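Local structure of thermotoga maritima TmcAL (Thermotoga maritima, 5Y0T) at residues E324-Y336 with V379-D391. The protein belongs to the HIGH nucleotidyl transferase family of the HUP clan and is modelled with adenosine-5'-rp-alpha-thio-triphosphate in its ligand pocket. Numbering follows the deposited sequence.
Sequences EFVEKSNTKGPQY and VDKQLFLEQIDLD. With EDO (1,2-ethanediol), chain G.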
# COMPACT_ATOMS: atom_id res chain seq x y z
N GLU A 324 14.62 -2.12 13.45
CA GLU A 324 16.03 -2.48 13.35
C GLU A 324 16.80 -1.53 12.42
O GLU A 324 17.94 -1.15 12.69
CB GLU A 324 16.18 -3.93 12.88
CG GLU A 324 17.64 -4.38 12.77
CD GLU A 324 17.78 -5.87 12.52
OE1 GLU A 324 16.75 -6.58 12.48
OE2 GLU A 324 18.93 -6.33 12.36
N PHE A 325 16.16 -1.17 11.31
CA PHE A 325 16.74 -0.27 10.32
C PHE A 325 16.99 1.12 10.91
O PHE A 325 18.06 1.71 10.73
CB PHE A 325 15.82 -0.21 9.10
CG PHE A 325 16.14 0.88 8.12
CD1 PHE A 325 17.31 0.85 7.38
CD2 PHE A 325 15.24 1.91 7.90
CE1 PHE A 325 17.60 1.86 6.46
CE2 PHE A 325 15.51 2.91 6.98
CZ PHE A 325 16.69 2.89 6.26
N VAL A 326 16.01 1.64 11.65
CA VAL A 326 16.19 2.97 12.26
C VAL A 326 17.23 2.91 13.39
O VAL A 326 18.02 3.84 13.56
CB VAL A 326 14.85 3.54 12.79
CG1 VAL A 326 15.08 4.85 13.52
CG2 VAL A 326 13.89 3.76 11.65
N GLU A 327 17.24 1.81 14.13
CA GLU A 327 18.23 1.65 15.19
C GLU A 327 19.65 1.68 14.63
O GLU A 327 20.52 2.36 15.17
CB GLU A 327 18.00 0.35 15.96
CG GLU A 327 19.07 0.07 17.02
CD GLU A 327 19.02 1.06 18.17
OE1 GLU A 327 17.96 1.71 18.35
OE2 GLU A 327 20.03 1.19 18.88
N LYS A 328 19.89 0.95 13.55
CA LYS A 328 21.19 0.98 12.90
C LYS A 328 21.51 2.35 12.31
O LYS A 328 22.65 2.83 12.39
CB LYS A 328 21.27 -0.09 11.81
CG LYS A 328 21.45 -1.51 12.32
CD LYS A 328 21.77 -2.47 11.17
CE LYS A 328 23.09 -2.11 10.50
NZ LYS A 328 23.49 -3.09 9.42
N SER A 329 20.51 2.99 11.70
CA SER A 329 20.74 4.31 11.12
C SER A 329 21.07 5.33 12.21
O SER A 329 21.88 6.23 11.99
CB SER A 329 19.52 4.78 10.32
OG SER A 329 19.22 3.90 9.25
N ASN A 330 20.47 5.19 13.39
CA ASN A 330 20.68 6.16 14.46
C ASN A 330 21.95 5.89 15.28
O ASN A 330 22.30 6.65 16.18
CB ASN A 330 19.46 6.19 15.38
CG ASN A 330 18.32 6.99 14.78
OD1 ASN A 330 18.51 7.66 13.75
ND2 ASN A 330 17.14 6.95 15.41
N THR A 331 22.60 4.78 14.96
CA THR A 331 23.87 4.37 15.56
C THR A 331 25.02 4.67 14.59
O THR A 331 25.96 5.39 14.92
CB THR A 331 23.86 2.87 15.93
OG1 THR A 331 22.80 2.61 16.86
CG2 THR A 331 25.18 2.47 16.58
N LYS A 332 24.96 4.08 13.41
CA LYS A 332 26.03 4.27 12.42
C LYS A 332 25.85 5.53 11.56
O LYS A 332 26.80 5.99 10.91
CB LYS A 332 26.11 3.05 11.51
CG LYS A 332 26.31 1.72 12.24
CD LYS A 332 26.71 0.60 11.25
CE LYS A 332 27.06 -0.70 11.97
NZ LYS A 332 27.45 -1.76 10.99
N GLY A 333 24.66 6.10 11.54
CA GLY A 333 24.44 7.30 10.75
C GLY A 333 24.19 7.04 9.28
O GLY A 333 24.06 5.89 8.84
N PRO A 334 24.11 8.12 8.49
CA PRO A 334 24.03 8.07 7.03
C PRO A 334 25.27 7.42 6.44
O PRO A 334 26.36 7.61 6.98
CB PRO A 334 23.94 9.55 6.62
CG PRO A 334 24.65 10.27 7.75
CD PRO A 334 24.21 9.50 8.99
N GLN A 335 25.09 6.61 5.41
CA GLN A 335 26.22 5.92 4.81
C GLN A 335 26.71 6.59 3.52
O GLN A 335 27.65 6.11 2.89
CB GLN A 335 25.86 4.45 4.56
CG GLN A 335 25.51 3.69 5.86
CD GLN A 335 26.66 3.70 6.86
OE1 GLN A 335 27.74 3.22 6.56
NE2 GLN A 335 26.42 4.25 8.06
N TYR A 336 26.09 7.70 3.12
CA TYR A 336 26.51 8.37 1.88
C TYR A 336 26.17 9.85 1.95
O TYR A 336 25.31 10.28 2.73
CB TYR A 336 25.83 7.75 0.62
CG TYR A 336 24.33 7.64 0.82
CD1 TYR A 336 23.48 8.72 0.56
CD2 TYR A 336 23.76 6.48 1.33
CE1 TYR A 336 22.11 8.63 0.79
CE2 TYR A 336 22.41 6.39 1.57
CZ TYR A 336 21.58 7.44 1.29
OH TYR A 336 20.23 7.32 1.55
N VAL A 379 32.10 1.77 4.92
CA VAL A 379 30.68 1.92 5.21
C VAL A 379 30.01 0.57 5.43
O VAL A 379 30.56 -0.50 5.11
CB VAL A 379 29.97 2.68 4.08
CG1 VAL A 379 30.59 4.04 3.91
CG2 VAL A 379 30.10 1.91 2.75
N ASP A 380 28.83 0.62 6.02
CA ASP A 380 27.99 -0.56 6.16
C ASP A 380 27.23 -0.72 4.85
O ASP A 380 26.36 0.10 4.53
CB ASP A 380 27.04 -0.38 7.35
CG ASP A 380 26.16 -1.59 7.61
OD1 ASP A 380 25.72 -2.25 6.65
OD2 ASP A 380 25.87 -1.84 8.80
N LYS A 381 27.53 -1.78 4.11
CA LYS A 381 27.02 -1.90 2.75
C LYS A 381 25.52 -2.14 2.73
O LYS A 381 24.78 -1.49 1.97
CB LYS A 381 27.75 -3.01 1.99
CG LYS A 381 29.18 -2.63 1.62
CD LYS A 381 29.71 -3.52 0.50
CE LYS A 381 30.94 -2.92 -0.18
NZ LYS A 381 32.13 -2.97 0.70
N GLN A 382 25.05 -3.05 3.57
CA GLN A 382 23.62 -3.33 3.59
C GLN A 382 22.83 -2.11 4.05
O GLN A 382 21.79 -1.79 3.48
CB GLN A 382 23.31 -4.55 4.47
CG GLN A 382 21.90 -5.13 4.23
CD GLN A 382 21.49 -5.14 2.74
OE1 GLN A 382 20.47 -4.54 2.37
NE2 GLN A 382 22.29 -5.81 1.90
N LEU A 383 23.33 -1.39 5.05
CA LEU A 383 22.65 -0.19 5.54
C LEU A 383 22.61 0.91 4.46
O LEU A 383 21.56 1.57 4.23
CB LEU A 383 23.34 0.34 6.79
CG LEU A 383 22.64 1.52 7.48
CD1 LEU A 383 21.21 1.14 7.87
CD2 LEU A 383 23.45 1.92 8.69
N PHE A 384 23.73 1.08 3.78
CA PHE A 384 23.83 2.01 2.65
C PHE A 384 22.73 1.69 1.64
O PHE A 384 21.96 2.56 1.25
CB PHE A 384 25.24 1.90 2.02
CG PHE A 384 25.51 2.82 0.85
CD1 PHE A 384 24.80 2.71 -0.34
CD2 PHE A 384 26.56 3.72 0.90
CE1 PHE A 384 25.09 3.53 -1.44
CE2 PHE A 384 26.88 4.53 -0.19
CZ PHE A 384 26.13 4.44 -1.36
N LEU A 385 22.65 0.43 1.22
CA LEU A 385 21.65 0.03 0.24
C LEU A 385 20.22 0.26 0.74
O LEU A 385 19.38 0.75 -0.01
CB LEU A 385 21.84 -1.44 -0.17
CG LEU A 385 23.11 -1.71 -0.99
CD1 LEU A 385 23.32 -3.22 -1.22
CD2 LEU A 385 23.10 -0.95 -2.31
N GLU A 386 19.95 -0.09 2.00
CA GLU A 386 18.62 0.15 2.58
C GLU A 386 18.28 1.62 2.68
O GLU A 386 17.16 2.03 2.35
CB GLU A 386 18.51 -0.52 3.97
CG GLU A 386 18.57 -2.04 3.86
CD GLU A 386 18.41 -2.77 5.18
OE1 GLU A 386 18.20 -2.12 6.22
OE2 GLU A 386 18.49 -4.02 5.18
N GLN A 387 19.24 2.44 3.11
CA GLN A 387 19.00 3.86 3.22
C GLN A 387 18.68 4.48 1.86
O GLN A 387 17.69 5.20 1.71
CB GLN A 387 20.20 4.57 3.86
CG GLN A 387 20.35 4.30 5.35
CD GLN A 387 21.58 4.97 5.96
OE1 GLN A 387 22.47 5.44 5.25
NE2 GLN A 387 21.62 5.03 7.29
N ILE A 388 19.51 4.19 0.85
CA ILE A 388 19.34 4.88 -0.43
C ILE A 388 18.11 4.33 -1.18
O ILE A 388 17.43 5.08 -1.90
CB ILE A 388 20.63 4.80 -1.29
CG1 ILE A 388 20.71 5.99 -2.25
CG2 ILE A 388 20.75 3.45 -2.04
CD1 ILE A 388 22.12 6.20 -2.83
N ASP A 389 17.78 3.06 -0.96
CA ASP A 389 16.56 2.48 -1.50
C ASP A 389 15.32 3.20 -0.95
O ASP A 389 14.35 3.46 -1.68
CB ASP A 389 16.48 0.98 -1.17
CG ASP A 389 15.13 0.37 -1.55
OD1 ASP A 389 14.91 0.14 -2.76
OD2 ASP A 389 14.29 0.15 -0.65
N LEU A 390 15.37 3.57 0.32
CA LEU A 390 14.28 4.36 0.92
C LEU A 390 14.19 5.74 0.30
O LEU A 390 13.09 6.22 -0.02
CB LEU A 390 14.47 4.45 2.44
CG LEU A 390 13.47 5.33 3.19
CD1 LEU A 390 12.01 4.90 2.90
CD2 LEU A 390 13.75 5.33 4.67
N ASP A 391 15.34 6.39 0.07
CA ASP A 391 15.34 7.70 -0.59
C ASP A 391 14.67 7.64 -1.97
O ASP A 391 13.85 8.50 -2.32
CB ASP A 391 16.77 8.25 -0.73
CG ASP A 391 17.38 8.67 0.60
OD1 ASP A 391 16.65 8.71 1.62
OD2 ASP A 391 18.61 8.93 0.64
C1 EDO G . 30.06 5.01 7.87
O1 EDO G . 31.37 4.44 7.72
C2 EDO G . 29.73 5.18 9.35
O2 EDO G . 29.09 3.97 9.85
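A crossed helix pair, 324-332 against the start of helix 381-399, is joined here through Phe325 and Leu383 and through the turn leading from the first helix to strand 337-343. The two short axes come within 10.9 Å at a signed crossing angle of -110°. Knobs-into-holes packing runs both ways: the Phe325 ring sits among Leu383, Glu386, Gln387 and Leu390, and Leu383 among Phe325, Lys328, Ser329 and Lys332. With its CG anti to the backbone N (chi1 168°), Phe325 turns the ring edge to Gln387.

The Gln387 amide grips the turn at both ends. Its NE2 donates to Gly333 O at 3.0 Å, and its OE1 accepts Gln335 N at 2.9 Å, in the carbonyl plane on a lone pair. Gly333 O also receives Gln335 NE2 from the opposite face of its plane. Gln335 OE1 in turn accepts Asp380 N at 2.9 Å, so each amide has a partner at both ends, consistent with a fixed flip.

Asp380 divides its carboxylate: OD1 caps its own helix by accepting Leu383 N, whereas OD2 takes Lys328 NZ on the syn side (2.8 Å) and Lys332 NZ on the anti side (2.7 Å).

The Tyr336 ring turns its edge to the face of Phe384, with planes at 62°, while Ile388 CD1 lies 4.2 Å above the Tyr336 centroid in a CH-pi contact. Tyr336 OH lies 2.5 Å from Asp391 OD2, a very short approach whose exact length is doubtful; Asp391 OD1 accepts Val72 N, at the start of helix 72-75. The arrangement is that of a helix-turn-strand connection docked on an N-capped helix, with a salt-bridge network at the cap.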